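Local coordinates for 3-ketosteroid-delta4-5alpha-dehydrogenase (PDB 4AT2), which oxidises 3-ketosteroids with a bound FAD, probably introducing the delta-4 double bond of the steroid during its breakdown in Rhodococcus jostii, at residues A47-A52 with V67-R72; I87-G92 with E134-L139; D103-M108 with Y128-V133; Y221-Q226 with A241-K246. One frame throughout, in Å; residues are numbered along the deposited sequence.

Contact 1: A47-A52 with V67-R72; sequences AGYGIA and VLVLER. With FAD (flavin-adenine dinucleotide), chain D.
The carboxylate of E71 meets the backbone amide of Y49: N donates to OE1 over 2.9 Å with an N-H...O angle of 160°, arriving nearly in line with the carboxylate C-O bond. The same OE1 accepts from the ribose hydroxyl O3B of FAD at 2.7 Å, while OE2 takes O2B at 2.8 Å, so the two ribose hydroxyls are held by the two carboxylate oxygens, one bond each. A bend at chi2 (56°) turns the glutamate back toward the glycine turn. One step before, G48 N donates to L70 O at 2.8 Å, continuing the parallel pairing of A47 with L70. Beyond this polar row, V69 CG1 packs obliquely on the Y49 ring, 3.6 Å from CG. G48 CA lies 3.3 Å from FAD O4B and G50 CA 3.3 Å from FAD O5B, both glycines directly against the cofactor. The amide of A52 reaches phosphate oxygen O2P at 3.3 Å. T73 OG1 is a further partner of E71 OE2. Strand 45-47, the glycine-rich turn, helix 51-62 and strand 67-70 form the beta-alpha-beta unit of a Rossmann-type dinucleotide site, with E71 just past the second strand: backbone amides meet the phosphate, an acidic side chain the ribose.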
# COMPACT_ATOMS: atom_id res chain seq x y z
N ALA A 47 26.19 4.22 -9.65
CA ALA A 47 25.25 5.16 -10.26
C ALA A 47 24.59 6.02 -9.18
O ALA A 47 23.78 5.51 -8.39
CB ALA A 47 24.21 4.40 -11.07
N GLY A 48 24.93 7.30 -9.14
CA GLY A 48 24.34 8.22 -8.16
C GLY A 48 25.30 8.60 -7.05
O GLY A 48 25.82 7.74 -6.34
N TYR A 49 25.55 9.90 -6.90
CA TYR A 49 26.53 10.39 -5.93
C TYR A 49 25.85 11.07 -4.73
O TYR A 49 26.13 12.23 -4.41
CB TYR A 49 27.49 11.37 -6.62
CG TYR A 49 28.88 11.47 -6.02
CD1 TYR A 49 29.15 11.04 -4.72
CD2 TYR A 49 29.92 12.03 -6.76
CE1 TYR A 49 30.42 11.14 -4.17
CE2 TYR A 49 31.19 12.14 -6.22
CZ TYR A 49 31.43 11.70 -4.93
OH TYR A 49 32.69 11.82 -4.39
N GLY A 50 24.95 10.33 -4.09
CA GLY A 50 24.33 10.76 -2.83
C GLY A 50 24.88 9.92 -1.70
O GLY A 50 26.00 9.42 -1.79
N ILE A 51 24.10 9.73 -0.64
CA ILE A 51 24.63 9.04 0.54
C ILE A 51 24.99 7.58 0.27
O ILE A 51 26.06 7.11 0.68
CB ILE A 51 23.70 9.16 1.79
CG1 ILE A 51 24.37 8.53 3.01
CG2 ILE A 51 22.34 8.52 1.56
CD1 ILE A 51 25.71 9.17 3.34
N ALA A 52 24.10 6.86 -0.41
CA ALA A 52 24.32 5.44 -0.68
C ALA A 52 25.54 5.29 -1.58
O ALA A 52 26.38 4.43 -1.35
CB ALA A 52 23.10 4.83 -1.34
N VAL A 67 37.15 2.53 -8.63
CA VAL A 67 35.75 2.97 -8.48
C VAL A 67 35.43 4.20 -9.32
O VAL A 67 36.17 5.20 -9.29
CB VAL A 67 35.43 3.31 -7.00
CG1 VAL A 67 33.95 3.67 -6.83
CG2 VAL A 67 35.78 2.15 -6.09
N LEU A 68 34.33 4.13 -10.06
CA LEU A 68 33.83 5.26 -10.82
C LEU A 68 32.38 5.56 -10.46
O LEU A 68 31.52 4.70 -10.61
CB LEU A 68 33.97 5.01 -12.33
CG LEU A 68 33.37 6.03 -13.31
CD1 LEU A 68 34.01 7.40 -13.12
CD2 LEU A 68 33.52 5.54 -14.75
N VAL A 69 32.13 6.78 -9.99
CA VAL A 69 30.78 7.23 -9.67
C VAL A 69 30.23 7.99 -10.87
O VAL A 69 30.92 8.84 -11.43
CB VAL A 69 30.76 8.14 -8.42
CG1 VAL A 69 29.33 8.56 -8.07
CG2 VAL A 69 31.37 7.42 -7.23
N LEU A 70 28.99 7.68 -11.26
CA LEU A 70 28.33 8.37 -12.36
C LEU A 70 27.18 9.20 -11.79
O LEU A 70 26.25 8.66 -11.18
CB LEU A 70 27.78 7.34 -13.34
CG LEU A 70 28.73 6.26 -13.85
CD1 LEU A 70 27.94 5.30 -14.70
CD2 LEU A 70 29.87 6.88 -14.67
N GLU A 71 27.26 10.52 -11.96
CA GLU A 71 26.27 11.41 -11.35
C GLU A 71 25.55 12.21 -12.42
O GLU A 71 26.19 12.80 -13.30
CB GLU A 71 26.96 12.35 -10.34
CG GLU A 71 26.14 13.55 -9.88
CD GLU A 71 24.79 13.17 -9.29
OE1 GLU A 71 24.70 12.14 -8.58
OE2 GLU A 71 23.81 13.93 -9.54
N ARG A 72 24.22 12.22 -12.34
CA ARG A 72 23.37 12.84 -13.38
C ARG A 72 23.48 14.36 -13.42
O ARG A 72 23.45 14.97 -14.50
CB ARG A 72 21.92 12.41 -13.15
CG ARG A 72 20.89 13.08 -14.02
CD ARG A 72 19.55 12.45 -13.73
NE ARG A 72 18.48 13.02 -14.54
CZ ARG A 72 17.23 12.57 -14.55
NH1 ARG A 72 16.89 11.53 -13.78
NH2 ARG A 72 16.32 13.15 -15.31
PA FAD D . 20.31 10.97 -3.16
O1A FAD D . 21.05 11.44 -1.97
O2A FAD D . 19.29 11.84 -3.76
O5B FAD D . 21.39 10.59 -4.29
C5B FAD D . 20.98 10.05 -5.55
C4B FAD D . 21.87 10.64 -6.65
O4B FAD D . 21.51 9.92 -7.85
C3B FAD D . 21.52 12.11 -6.89
O3B FAD D . 22.73 12.91 -6.84
C2B FAD D . 20.87 12.12 -8.28
O2B FAD D . 21.18 13.35 -8.98
C1B FAD D . 21.53 10.90 -8.94
N9A FAD D . 20.75 10.33 -10.05
C8A FAD D . 19.42 10.26 -10.20
N7A FAD D . 19.16 9.64 -11.35
C5A FAD D . 20.33 9.31 -11.92
C6A FAD D . 20.68 8.68 -13.08
N6A FAD D . 19.71 8.25 -13.89
N1A FAD D . 21.96 8.48 -13.42
C2A FAD D . 22.98 8.90 -12.58
N3A FAD D . 22.62 9.55 -11.40
C4A FAD D . 21.30 9.74 -11.11
N1 FAD D . 16.19 11.41 5.50
C2 FAD D . 16.88 11.10 6.66
O2 FAD D . 17.15 9.94 6.91
N3 FAD D . 17.26 12.12 7.55
C4 FAD D . 16.92 13.45 7.28
O4 FAD D . 17.26 14.32 8.09
C4X FAD D . 16.22 13.76 6.11
N5 FAD D . 15.86 15.04 5.83
C5X FAD D . 14.99 15.27 4.83
C6 FAD D . 14.41 16.54 4.69
C7 FAD D . 13.52 16.80 3.64
C7M FAD D . 12.96 18.09 3.55
C8 FAD D . 13.20 15.78 2.72
C8M FAD D . 12.32 15.98 1.63
C9 FAD D . 13.80 14.52 2.86
C9A FAD D . 14.67 14.26 3.92
N10 FAD D . 15.23 13.03 4.08
C10 FAD D . 15.86 12.74 5.23
C1' FAD D . 15.24 12.01 3.00
C2' FAD D . 16.65 11.88 2.41
O2' FAD D . 17.05 13.20 2.05
C3' FAD D . 16.65 10.98 1.17
O3' FAD D . 15.71 9.90 1.29
C4' FAD D . 18.07 10.41 0.95
O4' FAD D . 18.97 11.52 0.84
C5' FAD D . 18.12 9.58 -0.34
O5' FAD D . 19.44 9.01 -0.45
P FAD D . 19.91 8.36 -1.85
O1P FAD D . 19.01 7.27 -2.23
O2P FAD D . 21.39 8.11 -1.75
O3P FAD D . 19.55 9.54 -2.91

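Contact 2: I87-G92 with E134-L139; sequences IYLGGG and EHYNWL
I87 extends its CD1 toward CD1 of L139, and the two side chains meet tip to tip at 4.2 Å. Two residues on, L89 carries most of the interface by splitting its two methyls between different partners. CD2 comes to the edge of the H135 imidazole, close to the ring plane and 3.8 Å from CD2 of that ring. CD1 lies in the plane of the Y136 ring, likewise at its edge, 3.9 Å from Y136 CD1, and is also 4.1 Å from L139 CD1. The chi1 of L89 (-56°) sets CG opposite its carbonyl carbon, a setting from which the isobutyl fork enters between these helix residues. Both aromatic side chains cross the leucine at about a right angle. On the helix itself, L139 CG sits over one face of the H135 ring, 4.2 Å above its plane and displaced toward the rim. H135 keeps its polar atoms for other partners, with NE2 bonded to S496 and ND1 to R500. The interface between strand 87-88, its following loop and helix 132-141 is therefore purely apolar: no hydrogen bond crosses it, and the imidazole contributes a carbon edge while its nitrogens are satisfied on helix 490-507.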
# COMPACT_ATOMS: atom_id res chain seq x y z
N ILE A 87 20.43 10.76 11.20
CA ILE A 87 20.88 9.43 10.84
C ILE A 87 20.41 8.53 11.98
O ILE A 87 20.76 8.77 13.14
CB ILE A 87 22.43 9.36 10.72
CG1 ILE A 87 22.98 10.54 9.91
CG2 ILE A 87 22.84 8.03 10.09
CD1 ILE A 87 24.50 10.63 9.90
N TYR A 88 19.56 7.55 11.66
CA TYR A 88 18.90 6.73 12.67
C TYR A 88 19.84 5.64 13.18
O TYR A 88 20.03 4.61 12.55
CB TYR A 88 17.59 6.12 12.12
CG TYR A 88 16.69 5.65 13.23
CD1 TYR A 88 15.78 6.53 13.82
CD2 TYR A 88 16.80 4.35 13.74
CE1 TYR A 88 14.99 6.12 14.88
CE2 TYR A 88 16.00 3.93 14.80
CZ TYR A 88 15.11 4.82 15.36
OH TYR A 88 14.33 4.43 16.42
N LEU A 89 20.44 5.88 14.35
CA LEU A 89 21.46 4.98 14.89
C LEU A 89 21.22 4.74 16.36
O LEU A 89 20.63 5.57 17.03
CB LEU A 89 22.85 5.59 14.68
CG LEU A 89 23.24 5.95 13.24
CD1 LEU A 89 24.52 6.74 13.26
CD2 LEU A 89 23.38 4.70 12.38
N GLY A 90 21.68 3.60 16.87
CA GLY A 90 21.44 3.29 18.28
C GLY A 90 22.13 2.02 18.70
O GLY A 90 23.11 1.59 18.07
N GLY A 91 21.62 1.45 19.79
CA GLY A 91 22.18 0.24 20.38
C GLY A 91 23.31 0.52 21.35
O GLY A 91 24.02 -0.41 21.76
N GLY A 92 23.49 1.79 21.71
CA GLY A 92 24.56 2.21 22.62
C GLY A 92 25.72 2.93 21.96
O GLY A 92 26.87 2.59 22.20
N GLU A 134 28.90 0.16 15.37
CA GLU A 134 30.05 0.11 14.45
C GLU A 134 29.90 1.15 13.35
O GLU A 134 30.86 1.82 12.97
CB GLU A 134 30.22 -1.30 13.85
CG GLU A 134 31.50 -1.50 13.03
CD GLU A 134 31.42 -0.94 11.61
OE1 GLU A 134 30.30 -0.68 11.12
OE2 GLU A 134 32.49 -0.75 10.96
N HIS A 135 28.67 1.30 12.85
CA HIS A 135 28.41 2.24 11.76
C HIS A 135 28.56 3.68 12.20
O HIS A 135 29.14 4.49 11.47
CB HIS A 135 27.06 1.96 11.13
CG HIS A 135 26.79 2.77 9.89
ND1 HIS A 135 27.60 2.75 8.81
CD2 HIS A 135 25.75 3.64 9.59
CE1 HIS A 135 27.11 3.58 7.87
NE2 HIS A 135 25.97 4.12 8.35
N TYR A 136 28.10 4.00 13.41
CA TYR A 136 28.30 5.35 13.97
C TYR A 136 29.80 5.64 14.02
O TYR A 136 30.24 6.70 13.60
CB TYR A 136 27.70 5.47 15.37
CG TYR A 136 28.03 6.81 16.03
CD1 TYR A 136 27.28 7.95 15.75
CD2 TYR A 136 29.11 6.92 16.90
CE1 TYR A 136 27.59 9.18 16.33
CE2 TYR A 136 29.43 8.15 17.49
CZ TYR A 136 28.66 9.27 17.20
OH TYR A 136 28.98 10.48 17.78
N ASN A 137 30.56 4.70 14.56
CA ASN A 137 32.00 4.83 14.69
C ASN A 137 32.70 4.98 13.33
O ASN A 137 33.65 5.74 13.19
CB ASN A 137 32.57 3.66 15.48
CG ASN A 137 32.14 3.68 16.94
OD1 ASN A 137 31.82 4.75 17.48
ND2 ASN A 137 32.11 2.51 17.58
N TRP A 138 32.20 4.25 12.35
CA TRP A 138 32.68 4.32 10.98
C TRP A 138 32.49 5.70 10.40
O TRP A 138 33.41 6.25 9.78
CB TRP A 138 31.97 3.25 10.16
CG TRP A 138 32.48 3.08 8.75
CD1 TRP A 138 33.45 2.19 8.30
CD2 TRP A 138 32.05 3.81 7.57
NE1 TRP A 138 33.64 2.31 6.95
CE2 TRP A 138 32.84 3.28 6.45
CE3 TRP A 138 31.13 4.83 7.33
CZ2 TRP A 138 32.67 3.75 5.16
CZ3 TRP A 138 30.98 5.30 6.01
CH2 TRP A 138 31.74 4.76 4.96
N LEU A 139 31.32 6.29 10.63
CA LEU A 139 31.05 7.66 10.17
C LEU A 139 31.98 8.67 10.84
O LEU A 139 32.54 9.56 10.17
CB LEU A 139 29.59 8.05 10.42
CG LEU A 139 28.59 7.23 9.62
CD1 LEU A 139 27.16 7.44 10.17
CD2 LEU A 139 28.67 7.58 8.13

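Contact 3: D103-M108 with Y128-V133; sequences DSPENM and YCEGSV
The backbones of P105 and C129 come within 4.9 Å, CA to CA, where the first turn of helix 105-115 meets the end of helix 122-130. S104 is the N-cap of the former, its OG accepting from N107 N at 3.0 Å. The other segment breaks at G131, the first residue to leave helical angles after E130 and also the N-cap of helix 132-141. Across this junction, P105 O faces C129 CB at 3.6 Å. C129 SG lies against the M108 side chain, 3.5 Å from CG. M108 is fully stretched, with CG opposite the backbone N (chi1 -173°) and the later torsions also extended; this carries CE beyond the cysteine to Y128 CE2 at 3.8 Å, which it approaches obliquely, and to S132 OG at 3.7 Å. The polar ends of these two have other bonds: Y128 OH to Y88 O, and S132 OG with G90 N. E130 bends at chi2, and its side chain crosses that of P105 at about a right angle, with E130 OE2 3.4 Å from P105 CB. A water donates to that OE2 at 2.9 Å and, weakly, to P105 O. The chemistry thus grades from a buried sulfur-and-methyl core around M108 to a hydrated carboxylate at the margin, joining three helices by packing with no direct hydrogen bond between the segments.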
# COMPACT_ATOMS: atom_id res chain seq x y z
N ASP A 103 20.59 2.06 25.60
CA ASP A 103 20.00 1.43 24.42
C ASP A 103 20.80 0.17 24.10
O ASP A 103 21.93 -0.00 24.58
CB ASP A 103 20.03 2.39 23.21
CG ASP A 103 19.02 2.03 22.14
OD1 ASP A 103 18.06 1.26 22.41
OD2 ASP A 103 19.19 2.54 21.00
N SER A 104 20.19 -0.71 23.32
CA SER A 104 20.81 -1.96 22.91
C SER A 104 20.28 -2.32 21.53
O SER A 104 19.21 -1.85 21.14
CB SER A 104 20.46 -3.08 23.89
OG SER A 104 19.07 -3.38 23.83
N PRO A 105 21.01 -3.16 20.79
CA PRO A 105 20.49 -3.62 19.51
C PRO A 105 19.13 -4.30 19.62
O PRO A 105 18.30 -4.11 18.73
CB PRO A 105 21.57 -4.58 19.02
CG PRO A 105 22.83 -4.02 19.61
CD PRO A 105 22.42 -3.58 20.99
N GLU A 106 18.90 -5.06 20.69
CA GLU A 106 17.60 -5.71 20.85
C GLU A 106 16.47 -4.71 21.08
O GLU A 106 15.38 -4.86 20.52
CB GLU A 106 17.61 -6.77 21.97
CG GLU A 106 16.35 -7.65 22.00
CD GLU A 106 15.96 -8.22 20.63
OE1 GLU A 106 16.81 -8.83 19.94
OE2 GLU A 106 14.78 -8.03 20.24
N ASN A 107 16.75 -3.69 21.89
CA ASN A 107 15.75 -2.65 22.16
C ASN A 107 15.45 -1.84 20.90
O ASN A 107 14.29 -1.55 20.59
CB ASN A 107 16.24 -1.75 23.29
CG ASN A 107 15.15 -0.81 23.77
OD1 ASN A 107 14.05 -1.25 24.12
ND2 ASN A 107 15.45 0.48 23.78
N MET A 108 16.50 -1.50 20.17
CA MET A 108 16.36 -0.79 18.91
C MET A 108 15.53 -1.61 17.91
O MET A 108 14.63 -1.07 17.26
CB MET A 108 17.73 -0.48 18.34
CG MET A 108 17.72 0.41 17.12
SD MET A 108 19.43 0.75 16.69
CE MET A 108 19.20 1.48 15.07
N TYR A 128 20.78 -4.28 10.68
CA TYR A 128 21.01 -2.85 10.85
C TYR A 128 21.26 -2.50 12.31
O TYR A 128 22.13 -1.67 12.63
CB TYR A 128 19.77 -2.11 10.33
CG TYR A 128 19.88 -0.60 10.29
CD1 TYR A 128 20.54 0.05 9.25
CD2 TYR A 128 19.27 0.18 11.28
CE1 TYR A 128 20.61 1.44 9.21
CE2 TYR A 128 19.33 1.56 11.25
CZ TYR A 128 20.00 2.18 10.21
OH TYR A 128 20.06 3.55 10.18
N CYS A 129 20.49 -3.11 13.21
CA CYS A 129 20.63 -2.81 14.64
C CYS A 129 21.92 -3.37 15.23
O CYS A 129 22.60 -2.70 16.02
CB CYS A 129 19.42 -3.35 15.41
SG CYS A 129 17.93 -2.41 15.02
N GLU A 130 22.26 -4.60 14.85
CA GLU A 130 23.47 -5.22 15.37
C GLU A 130 24.74 -4.50 14.92
O GLU A 130 25.75 -4.51 15.63
CB GLU A 130 23.52 -6.70 15.00
CG GLU A 130 22.45 -7.55 15.68
CD GLU A 130 22.55 -7.61 17.20
OE1 GLU A 130 23.66 -7.48 17.77
OE2 GLU A 130 21.49 -7.81 17.85
N GLY A 131 24.68 -3.85 13.76
CA GLY A 131 25.84 -3.13 13.23
C GLY A 131 25.82 -1.62 13.47
O GLY A 131 26.68 -0.91 12.96
N SER A 132 24.85 -1.14 14.26
CA SER A 132 24.62 0.31 14.35
C SER A 132 25.74 1.10 15.03
O SER A 132 26.18 2.14 14.53
CB SER A 132 23.27 0.61 15.03
OG SER A 132 22.83 1.93 14.69
N VAL A 133 26.21 0.61 16.18
CA VAL A 133 27.31 1.27 16.87
C VAL A 133 28.58 1.29 16.01
O VAL A 133 29.24 2.33 15.91
CB VAL A 133 27.54 0.64 18.27
CG1 VAL A 133 28.80 1.20 18.95
CG2 VAL A 133 26.32 0.87 19.15
O HOH W 1 18.84 -6.80 17.21

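Contact 4: Y221-Q226 with A241-K246; sequences YDMRVQ and AKQYGK. With FAD (flavin-adenine dinucleotide), chain D.
Y244 lays its ring obliquely against D222, with CE1 3.4 Å from the aspartate CB and the carboxylate and ring planes 36° apart. D222 OD2 also accepts from Y244 N at 2.9 Å, on its anti side and well out of the carboxylate plane; the bond is bent, 139° at the hydrogen. A water links this OD2 to G245 N, so the carboxylate braces the type I' turn from Q243 to K246. Q243, extended with CG opposite its backbone N, sends NE2 to Y221 O at 3.0 Å. That bond is nearly straight (169°) and lies in both the carbonyl and amide planes. The other end of the amide, OE1, bonds to Y40, and E220 is a second acceptor for NE2. M223, bent at chi2, brings CE to 3.6 Å from Q243 CD and SD to 3.9 Å from A241 CB. The strands run antiparallel, and R224 and K242 form a hydrogen-bonded pair through R224 N to K242 O and K242 N to R224 O. On their face the two cationic chains lie side by side, pointing the same way, and Q226 OE1 lies off the edge of the guanidinium, near its plane but too far for a hydrogen bond. V225 turns its backbone toward the cofactor: N donates to FAD N1A at 2.9 Å, and its O accepts from N6A, reading the adenine edge. From this hairpin the sheet extends to strand 246-252, which follows the turn and whose V248 is backbone-bonded to A241, while M223 and V225 pack on L70 of strand 67-70.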
# COMPACT_ATOMS: atom_id res chain seq x y z
N TYR A 221 30.31 13.50 -14.29
CA TYR A 221 29.07 14.25 -14.10
C TYR A 221 28.27 14.36 -15.40
O TYR A 221 28.75 13.93 -16.45
CB TYR A 221 29.38 15.63 -13.48
CG TYR A 221 29.90 15.49 -12.07
CD1 TYR A 221 29.03 15.24 -11.01
CD2 TYR A 221 31.27 15.57 -11.81
CE1 TYR A 221 29.51 15.09 -9.72
CE2 TYR A 221 31.75 15.42 -10.51
CZ TYR A 221 30.87 15.17 -9.48
OH TYR A 221 31.32 15.03 -8.18
N ASP A 222 27.06 14.90 -15.32
CA ASP A 222 26.10 14.88 -16.42
C ASP A 222 25.86 13.47 -16.96
O ASP A 222 25.54 13.30 -18.14
CB ASP A 222 26.53 15.82 -17.56
CG ASP A 222 25.36 16.21 -18.46
OD1 ASP A 222 24.27 16.48 -17.93
OD2 ASP A 222 25.54 16.25 -19.70
N MET A 223 26.02 12.47 -16.10
CA MET A 223 25.84 11.07 -16.47
C MET A 223 24.45 10.62 -16.12
O MET A 223 24.19 10.28 -14.97
CB MET A 223 26.81 10.19 -15.68
CG MET A 223 28.17 10.04 -16.30
SD MET A 223 28.17 8.84 -17.65
CE MET A 223 29.93 8.79 -17.93
N ARG A 224 23.55 10.64 -17.10
CA ARG A 224 22.22 10.12 -16.87
C ARG A 224 22.17 8.64 -17.24
O ARG A 224 22.03 8.29 -18.40
CB ARG A 224 21.17 10.90 -17.64
CG ARG A 224 19.74 10.51 -17.24
CD ARG A 224 18.69 11.28 -18.02
NE ARG A 224 18.70 10.92 -19.44
CZ ARG A 224 17.97 11.52 -20.37
NH1 ARG A 224 17.16 12.52 -20.04
NH2 ARG A 224 18.05 11.12 -21.63
N VAL A 225 22.29 7.76 -16.24
CA VAL A 225 22.28 6.33 -16.52
C VAL A 225 20.90 5.94 -17.03
O VAL A 225 19.90 6.39 -16.48
CB VAL A 225 22.69 5.51 -15.27
CG1 VAL A 225 22.65 4.02 -15.55
CG2 VAL A 225 24.08 5.91 -14.81
N GLN A 226 20.87 5.10 -18.07
CA GLN A 226 19.63 4.76 -18.77
C GLN A 226 19.26 3.29 -18.71
O GLN A 226 18.08 2.95 -18.55
CB GLN A 226 19.73 5.16 -20.24
CG GLN A 226 19.76 6.66 -20.50
CD GLN A 226 20.22 6.98 -21.90
OE1 GLN A 226 19.74 7.92 -22.54
NE2 GLN A 226 21.17 6.20 -22.40
N ALA A 241 24.59 5.19 -20.59
CA ALA A 241 24.14 6.49 -20.09
C ALA A 241 24.10 7.53 -21.21
O ALA A 241 24.69 7.32 -22.27
CB ALA A 241 25.04 6.99 -18.97
N LYS A 242 23.42 8.63 -20.97
CA LYS A 242 23.61 9.84 -21.79
C LYS A 242 24.50 10.82 -21.01
O LYS A 242 24.21 11.14 -19.86
CB LYS A 242 22.27 10.49 -22.17
CG LYS A 242 22.41 11.68 -23.13
CD LYS A 242 21.07 12.33 -23.44
CE LYS A 242 21.23 13.49 -24.43
NZ LYS A 242 19.95 14.17 -24.72
N GLN A 243 25.60 11.26 -21.63
CA GLN A 243 26.48 12.25 -21.01
C GLN A 243 26.87 13.29 -22.04
O GLN A 243 27.27 12.92 -23.15
CB GLN A 243 27.75 11.61 -20.44
CG GLN A 243 28.58 12.57 -19.59
CD GLN A 243 30.02 12.12 -19.39
OE1 GLN A 243 30.63 11.49 -20.27
NE2 GLN A 243 30.59 12.45 -18.24
N TYR A 244 26.77 14.56 -21.65
CA TYR A 244 27.10 15.67 -22.55
C TYR A 244 26.49 15.44 -23.93
O TYR A 244 27.17 15.56 -24.96
CB TYR A 244 28.62 15.92 -22.60
CG TYR A 244 29.18 16.17 -21.21
CD1 TYR A 244 28.60 17.13 -20.38
CD2 TYR A 244 30.27 15.45 -20.73
CE1 TYR A 244 29.09 17.36 -19.10
CE2 TYR A 244 30.77 15.68 -19.45
CZ TYR A 244 30.17 16.63 -18.64
OH TYR A 244 30.63 16.87 -17.36
N GLY A 245 25.21 15.08 -23.93
CA GLY A 245 24.44 15.00 -25.18
C GLY A 245 24.57 13.73 -25.99
O GLY A 245 23.85 13.56 -26.97
N LYS A 246 25.48 12.84 -25.61
CA LYS A 246 25.69 11.62 -26.39
C LYS A 246 25.60 10.35 -25.55
O LYS A 246 25.79 10.37 -24.34
CB LYS A 246 27.00 11.67 -27.20
CG LYS A 246 28.28 11.65 -26.39
CD LYS A 246 29.48 11.45 -27.31
CE LYS A 246 30.73 11.13 -26.51
NZ LYS A 246 31.12 12.27 -25.63
PA FAD D . 20.31 10.97 -3.16
O1A FAD D . 21.05 11.44 -1.97
O2A FAD D . 19.29 11.84 -3.76
O5B FAD D . 21.39 10.59 -4.29
C5B FAD D . 20.98 10.05 -5.55
C4B FAD D . 21.87 10.64 -6.65
O4B FAD D . 21.51 9.92 -7.85
C3B FAD D . 21.52 12.11 -6.89
O3B FAD D . 22.73 12.91 -6.84
C2B FAD D . 20.87 12.12 -8.28
O2B FAD D . 21.18 13.35 -8.98
C1B FAD D . 21.53 10.90 -8.94
N9A FAD D . 20.75 10.33 -10.05
C8A FAD D . 19.42 10.26 -10.20
N7A FAD D . 19.16 9.64 -11.35
C5A FAD D . 20.33 9.31 -11.92
C6A FAD D . 20.68 8.68 -13.08
N6A FAD D . 19.71 8.25 -13.89
N1A FAD D . 21.96 8.48 -13.42
C2A FAD D . 22.98 8.90 -12.58
N3A FAD D . 22.62 9.55 -11.40
C4A FAD D . 21.30 9.74 -11.11
N1 FAD D . 16.19 11.41 5.50
C2 FAD D . 16.88 11.10 6.66
O2 FAD D . 17.15 9.94 6.91
N3 FAD D . 17.26 12.12 7.55
C4 FAD D . 16.92 13.45 7.28
O4 FAD D . 17.26 14.32 8.09
C4X FAD D . 16.22 13.76 6.11
N5 FAD D . 15.86 15.04 5.83
C5X FAD D . 14.99 15.27 4.83
C6 FAD D . 14.41 16.54 4.69
C7 FAD D . 13.52 16.80 3.64
C7M FAD D . 12.96 18.09 3.55
C8 FAD D . 13.20 15.78 2.72
C8M FAD D . 12.32 15.98 1.63
C9 FAD D . 13.80 14.52 2.86
C9A FAD D . 14.67 14.26 3.92
N10 FAD D . 15.23 13.03 4.08
C10 FAD D . 15.86 12.74 5.23
C1' FAD D . 15.24 12.01 3.00
C2' FAD D . 16.65 11.88 2.41
O2' FAD D . 17.05 13.20 2.05
C3' FAD D . 16.65 10.98 1.17
O3' FAD D . 15.71 9.90 1.29
C4' FAD D . 18.07 10.41 0.95
O4' FAD D . 18.97 11.52 0.84
C5' FAD D . 18.12 9.58 -0.34
O5' FAD D . 19.44 9.01 -0.45
P FAD D . 19.91 8.36 -1.85
O1P FAD D . 19.01 7.27 -2.23
O2P FAD D . 21.39 8.11 -1.75
O3P FAD D . 19.55 9.54 -2.91
O HOH W 2 32.34 14.90 -15.81
O HOH W 3 23.44 15.22 -21.80

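Overall arrangement
Contacts 1 and 4 share the adenosine end of FAD: the first grips its ribose and phosphate, the second its adenine edge. Their centres are 13 Å apart, and they touch directly, with E71 O 2.8 Å from M223 N, a probable hydrogen bond, and Y221 packed on Y49 and E71. Contacts 2 and 3 form a second pair, 9 Å between centres, sharing helix 132-141 and joined by a probable hydrogen bond from G91 N to D103 OD2 (2.9 Å) and by packing of L89 CA on S132 OG (3.4 Å). The I87 side chain is about 6 Å from FAD and 9 Å from 4-androstene-3,17-dione, that of Y128 about 8 Å and 11 Å. Contacts 3 and 4, the most distant, have centres 40 Å apart.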